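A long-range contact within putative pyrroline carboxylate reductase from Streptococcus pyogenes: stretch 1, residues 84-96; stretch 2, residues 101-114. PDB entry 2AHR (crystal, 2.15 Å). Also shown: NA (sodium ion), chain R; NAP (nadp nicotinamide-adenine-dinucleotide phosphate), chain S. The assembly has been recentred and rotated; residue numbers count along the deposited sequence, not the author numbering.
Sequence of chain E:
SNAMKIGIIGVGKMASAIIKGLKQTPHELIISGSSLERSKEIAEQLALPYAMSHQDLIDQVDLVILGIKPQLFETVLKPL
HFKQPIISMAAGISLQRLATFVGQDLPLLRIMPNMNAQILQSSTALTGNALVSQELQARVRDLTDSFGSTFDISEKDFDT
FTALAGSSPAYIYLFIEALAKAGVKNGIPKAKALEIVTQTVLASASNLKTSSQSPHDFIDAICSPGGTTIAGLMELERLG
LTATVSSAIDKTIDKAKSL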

# COMPACT_ATOMS: atom_id res chain seq x y z
N GLN E 84 -16.05 -39.04 36.52
CA GLN E 84 -16.93 -39.38 35.40
C GLN E 84 -16.34 -38.84 34.10
O GLN E 84 -15.41 -38.03 34.14
CB GLN E 84 -18.31 -38.78 35.61
CG GLN E 84 -18.30 -37.27 35.71
CD GLN E 84 -17.81 -36.79 37.05
OE1 GLN E 84 -16.69 -36.30 37.18
NE2 GLN E 84 -18.65 -36.95 38.07
N PRO E 85 -16.90 -39.27 32.94
CA PRO E 85 -16.43 -38.70 31.67
C PRO E 85 -16.65 -37.18 31.63
O PRO E 85 -17.57 -36.66 32.27
CB PRO E 85 -17.30 -39.41 30.62
CG PRO E 85 -17.74 -40.68 31.29
CD PRO E 85 -17.95 -40.29 32.72
N ILE E 86 -15.79 -36.47 30.91
CA ILE E 86 -15.87 -35.02 30.82
C ILE E 86 -15.90 -34.58 29.36
O ILE E 86 -15.19 -35.15 28.51
CB ILE E 86 -14.67 -34.35 31.54
CG1 ILE E 86 -14.62 -34.76 33.02
CG2 ILE E 86 -14.71 -32.83 31.44
CD1 ILE E 86 -13.21 -34.69 33.61
N ILE E 87 -16.74 -33.58 29.07
CA ILE E 87 -16.78 -32.93 27.77
C ILE E 87 -16.24 -31.52 27.89
O ILE E 87 -16.74 -30.71 28.68
CB ILE E 87 -18.22 -32.86 27.19
CG1 ILE E 87 -18.85 -34.26 27.09
CG2 ILE E 87 -18.25 -32.14 25.83
CD1 ILE E 87 -20.39 -34.24 27.03
N SER E 88 -15.21 -31.23 27.10
CA SER E 88 -14.69 -29.87 26.97
C SER E 88 -15.20 -29.22 25.70
O SER E 88 -15.20 -29.83 24.61
CB SER E 88 -13.15 -29.88 26.97
OG SER E 88 -12.60 -28.61 26.64
N MSE E 89 -15.64 -27.97 25.82
CA MSE E 89 -16.04 -27.19 24.63
C MSE E 89 -14.98 -26.15 24.21
O MSE E 89 -15.18 -25.38 23.26
CB MSE E 89 -17.43 -26.56 24.81
CG MSE E 89 -17.50 -25.27 25.63
SE MSE E 89 -19.21 -24.60 25.84
CE MSE E 89 -20.00 -26.05 26.52
N ALA E 90 -13.84 -26.16 24.89
CA ALA E 90 -12.85 -25.11 24.79
C ALA E 90 -12.01 -25.24 23.52
O ALA E 90 -11.59 -26.33 23.16
CB ALA E 90 -11.94 -25.12 26.00
N ALA E 91 -11.81 -24.10 22.86
CA ALA E 91 -10.90 -23.98 21.74
C ALA E 91 -9.46 -24.15 22.20
O ALA E 91 -9.08 -23.69 23.28
CB ALA E 91 -11.06 -22.59 21.07
N GLY E 92 -8.66 -24.81 21.36
CA GLY E 92 -7.22 -24.85 21.56
C GLY E 92 -6.62 -25.77 22.61
O GLY E 92 -5.40 -25.79 22.78
N ILE E 93 -7.45 -26.55 23.32
CA ILE E 93 -6.94 -27.45 24.36
C ILE E 93 -7.20 -28.90 23.94
O ILE E 93 -8.36 -29.34 23.87
CB ILE E 93 -7.58 -27.15 25.74
CG1 ILE E 93 -7.31 -25.69 26.11
CG2 ILE E 93 -7.09 -28.16 26.82
CD1 ILE E 93 -7.20 -25.41 27.59
N SER E 94 -6.12 -29.62 23.66
CA SER E 94 -6.22 -31.01 23.27
C SER E 94 -6.70 -31.91 24.41
O SER E 94 -6.60 -31.55 25.59
CB SER E 94 -4.87 -31.52 22.78
OG SER E 94 -4.00 -31.69 23.89
N LEU E 95 -7.19 -33.07 24.02
CA LEU E 95 -7.59 -34.12 24.94
C LEU E 95 -6.39 -34.60 25.77
O LEU E 95 -6.55 -34.99 26.93
CB LEU E 95 -8.21 -35.29 24.15
CG LEU E 95 -9.60 -35.05 23.53
CD1 LEU E 95 -9.90 -36.06 22.44
CD2 LEU E 95 -10.68 -35.10 24.58
N GLN E 96 -5.20 -34.55 25.17
CA GLN E 96 -3.97 -34.96 25.84
C GLN E 96 -3.65 -33.99 26.97
O GLN E 96 -3.37 -34.42 28.09
CB GLN E 96 -2.80 -35.06 24.85
CG GLN E 96 -1.54 -35.71 25.43
CD GLN E 96 -0.47 -36.02 24.37
OE1 GLN E 96 0.21 -35.13 23.85
NE2 GLN E 96 -0.32 -37.31 24.05
N PHE E 101 -4.60 -32.31 33.25
CA PHE E 101 -5.23 -31.42 34.23
C PHE E 101 -6.18 -32.17 35.12
O PHE E 101 -6.49 -31.72 36.22
CB PHE E 101 -6.04 -30.30 33.56
CG PHE E 101 -5.24 -29.40 32.67
CD1 PHE E 101 -3.98 -28.93 33.04
CD2 PHE E 101 -5.77 -28.97 31.47
CE1 PHE E 101 -3.25 -28.08 32.21
CE2 PHE E 101 -5.06 -28.11 30.64
CZ PHE E 101 -3.80 -27.66 31.00
N VAL E 102 -6.63 -33.34 34.65
CA VAL E 102 -7.88 -33.96 35.10
C VAL E 102 -7.78 -35.48 35.37
O VAL E 102 -8.57 -36.03 36.14
CB VAL E 102 -8.99 -33.61 34.05
CG1 VAL E 102 -9.68 -34.84 33.47
CG2 VAL E 102 -9.95 -32.58 34.60
N GLY E 103 -6.82 -36.16 34.75
CA GLY E 103 -6.63 -37.59 35.01
C GLY E 103 -6.54 -38.46 33.78
O GLY E 103 -7.22 -38.22 32.77
N GLN E 104 -5.69 -39.49 33.87
CA GLN E 104 -5.38 -40.38 32.76
C GLN E 104 -6.32 -41.57 32.69
O GLN E 104 -6.20 -42.42 31.79
CB GLN E 104 -3.94 -40.88 32.88
CG GLN E 104 -2.89 -39.77 32.91
CD GLN E 104 -2.70 -39.11 31.54
OE1 GLN E 104 -3.06 -39.68 30.51
NE2 GLN E 104 -2.12 -37.91 31.54
N ASP E 105 -7.24 -41.64 33.64
CA ASP E 105 -8.20 -42.74 33.73
C ASP E 105 -9.63 -42.34 33.35
O ASP E 105 -10.56 -43.12 33.54
CB ASP E 105 -8.16 -43.39 35.12
CG ASP E 105 -8.45 -42.40 36.25
OD1 ASP E 105 -8.26 -41.17 36.06
OD2 ASP E 105 -8.86 -42.86 37.34
N LEU E 106 -9.80 -41.15 32.78
CA LEU E 106 -11.14 -40.67 32.40
C LEU E 106 -11.39 -40.69 30.89
O LEU E 106 -10.53 -40.28 30.11
CB LEU E 106 -11.39 -39.28 32.98
CG LEU E 106 -11.30 -39.23 34.51
CD1 LEU E 106 -11.28 -37.80 35.02
CD2 LEU E 106 -12.44 -40.03 35.17
N PRO E 107 -12.57 -41.19 30.48
CA PRO E 107 -12.98 -40.96 29.10
C PRO E 107 -13.21 -39.46 28.92
O PRO E 107 -13.91 -38.85 29.71
CB PRO E 107 -14.31 -41.74 28.98
CG PRO E 107 -14.26 -42.75 30.14
CD PRO E 107 -13.56 -41.99 31.23
N LEU E 108 -12.57 -38.87 27.91
CA LEU E 108 -12.69 -37.43 27.68
C LEU E 108 -13.12 -37.14 26.25
O LEU E 108 -12.65 -37.80 25.29
CB LEU E 108 -11.38 -36.69 27.99
CG LEU E 108 -10.72 -36.87 29.37
CD1 LEU E 108 -9.27 -36.44 29.31
CD2 LEU E 108 -11.47 -36.13 30.49
N LEU E 109 -14.00 -36.16 26.12
CA LEU E 109 -14.52 -35.77 24.82
C LEU E 109 -14.37 -34.29 24.58
O LEU E 109 -14.43 -33.49 25.51
CB LEU E 109 -16.00 -36.17 24.66
CG LEU E 109 -16.28 -37.67 24.75
CD1 LEU E 109 -16.80 -38.01 26.14
CD2 LEU E 109 -17.23 -38.12 23.66
N ARG E 110 -14.15 -33.95 23.31
CA ARG E 110 -14.18 -32.56 22.89
C ARG E 110 -15.32 -32.27 21.92
O ARG E 110 -15.57 -33.05 20.98
CB ARG E 110 -12.85 -32.16 22.20
CG ARG E 110 -11.71 -31.85 23.13
CD ARG E 110 -10.49 -31.39 22.32
NE ARG E 110 -10.60 -30.00 21.86
CZ ARG E 110 -9.73 -29.42 21.04
NH1 ARG E 110 -8.68 -30.09 20.57
NH2 ARG E 110 -9.90 -28.15 20.69
N ILE E 111 -16.00 -31.15 22.15
CA ILE E 111 -16.94 -30.58 21.19
C ILE E 111 -16.53 -29.17 20.75
O ILE E 111 -15.85 -28.41 21.49
CB ILE E 111 -18.41 -30.58 21.73
CG1 ILE E 111 -18.54 -29.68 22.97
CG2 ILE E 111 -18.90 -32.02 21.98
CD1 ILE E 111 -20.02 -29.45 23.44
N MSE E 112 -16.91 -28.82 19.52
CA MSE E 112 -16.75 -27.45 19.04
C MSE E 112 -18.07 -26.98 18.48
O MSE E 112 -18.38 -27.24 17.33
CB MSE E 112 -15.62 -27.31 18.00
CG MSE E 112 -15.29 -25.83 17.58
SE MSE E 112 -15.38 -24.58 18.93
CE MSE E 112 -14.04 -25.22 19.89
N PRO E 113 -18.89 -26.33 19.34
CA PRO E 113 -20.20 -25.77 19.02
C PRO E 113 -20.12 -24.32 18.55
O PRO E 113 -19.04 -23.72 18.52
CB PRO E 113 -20.95 -25.86 20.36
CG PRO E 113 -19.85 -25.64 21.40
CD PRO E 113 -18.55 -26.17 20.77
N ASN E 114 -21.27 -23.75 18.18
CA ASN E 114 -21.34 -22.33 17.88
C ASN E 114 -22.61 -21.70 18.46
O ASN E 114 -23.44 -22.39 19.04
CB ASN E 114 -21.13 -22.04 16.38
CG ASN E 114 -22.25 -22.59 15.51
OD1 ASN E 114 -23.42 -22.63 15.92
ND2 ASN E 114 -21.91 -22.99 14.30
NA NA R . -3.72 -24.94 21.25
PA NAP S . -17.59 -16.31 28.53
O1A NAP S . -16.61 -15.30 29.00
O2A NAP S . -18.81 -15.64 28.00
O5B NAP S . -17.99 -17.38 29.68
C5B NAP S . -17.05 -17.87 30.62
C4B NAP S . -17.78 -18.04 31.95
O4B NAP S . -17.01 -18.79 32.88
C3B NAP S . -18.08 -16.68 32.59
O3B NAP S . -19.48 -16.58 32.75
C2B NAP S . -17.36 -16.70 33.93
O2B NAP S . -18.12 -16.21 35.02
C1B NAP S . -17.13 -18.19 34.15
N9A NAP S . -16.00 -18.43 35.08
C8A NAP S . -14.89 -17.63 35.29
N7A NAP S . -14.12 -18.22 36.23
C5A NAP S . -14.71 -19.38 36.63
C6A NAP S . -14.35 -20.34 37.57
N6A NAP S . -13.60 -19.96 38.61
N1A NAP S . -15.18 -21.43 37.76
C2A NAP S . -16.36 -21.55 37.04
N3A NAP S . -16.71 -20.59 36.12
C4A NAP S . -15.90 -19.52 35.92
O3 NAP S . -16.89 -17.29 27.44
PN NAP S . -17.70 -18.10 26.29
O1N NAP S . -17.72 -17.23 25.08
O2N NAP S . -18.98 -18.65 26.81
O5D NAP S . -16.68 -19.32 26.01
C5D NAP S . -16.62 -20.44 26.86
C4D NAP S . -15.98 -21.62 26.12
O4D NAP S . -16.67 -21.93 24.93
C3D NAP S . -14.54 -21.31 25.73
O3D NAP S . -13.74 -22.39 26.14
C2D NAP S . -14.53 -21.18 24.21
O2D NAP S . -13.31 -21.68 23.67
C1D NAP S . -15.79 -21.97 23.81
N1N NAP S . -16.54 -21.50 22.62
C2N NAP S . -17.14 -20.25 22.59
C3N NAP S . -17.86 -19.84 21.47
C7N NAP S . -18.62 -18.55 21.46
O7N NAP S . -19.38 -18.26 20.31
N7N NAP S . -18.58 -17.72 22.51
C4N NAP S . -17.98 -20.70 20.37
C5N NAP S . -17.39 -21.96 20.40
C6N NAP S . -16.67 -22.34 21.54
P2B NAP S . -18.43 -14.65 35.31
O1X NAP S . -19.07 -14.55 36.68
O2X NAP S . -17.13 -13.88 35.31
O3X NAP S . -19.36 -14.09 34.25
O HOH W 1 -13.08 -28.28 22.08
O HOH W 2 -9.64 -25.82 18.87
O HOH W 3 -1.92 -36.75 28.88
O HOH W 4 -4.08 -26.50 19.48
O HOH W 5 -2.05 -26.69 21.33

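Two neighbouring parallel strands, 86-88 and 108-112, form the core of this contact, and their backbones satisfy each other in a ladder of four hydrogen bonds. Ile 86 N donates to Pro 107 O (3.3 Å), and Leu 109 N donates to Ile 86 O (2.9 Å). Ser 88 N then donates to Leu 109 O and Ile 111 N to Ser 88 O, both at 2.9 Å. Ile 86 and Ser 88 thus use both amide and carbonyl in the ladder. Pro 107, which has no amide hydrogen to offer, serves at the start as an acceptor. Between the rungs, CA-H groups approach the same carbonyls, as at Ile 87 CA to Leu 109 O (3.3 Å).

Branched aliphatic side chains suit these buried strands. Ile 86 CD1 reaches Val 102 CG1 (3.5 Å) and Leu 106 CD1 (3.9 Å), while on the face shared by Ile 87 and Leu 109, Ile 87 CG2 packs on Ile 111 CG1 (3.8 Å). Leu 95 CD2 lies 3.8 Å from Leu 108 CB, covering the sheet on the Ile 86 side.

Arg 110 is a charged residue in this buried setting. Its aliphatic part packs against Leu 95, with CG 3.7 Å from Leu 95 CD2, and its guanidinium lies with one face beneath Ile 93 O. That oxygen is 3.1 Å from Arg 110 NE, but the angle is too poor for a hydrogen bond. Instead, NE donates to water 1 (3.0 Å from its O), NH2 makes a weak bond to water 2, and NH1 is satisfied elsewhere in the structure. Water 2 also accepts from Gly 92 N (2.9 Å to its O), linking the stretches. Ser 88 OG accepts from Ala 90 N (3.3 Å), steadying the turn beyond the strand. There Ala 91 N donates to NADP O2D (3.0 Å). Gly 92 O coordinates the sodium ion NA at 2.4 Å.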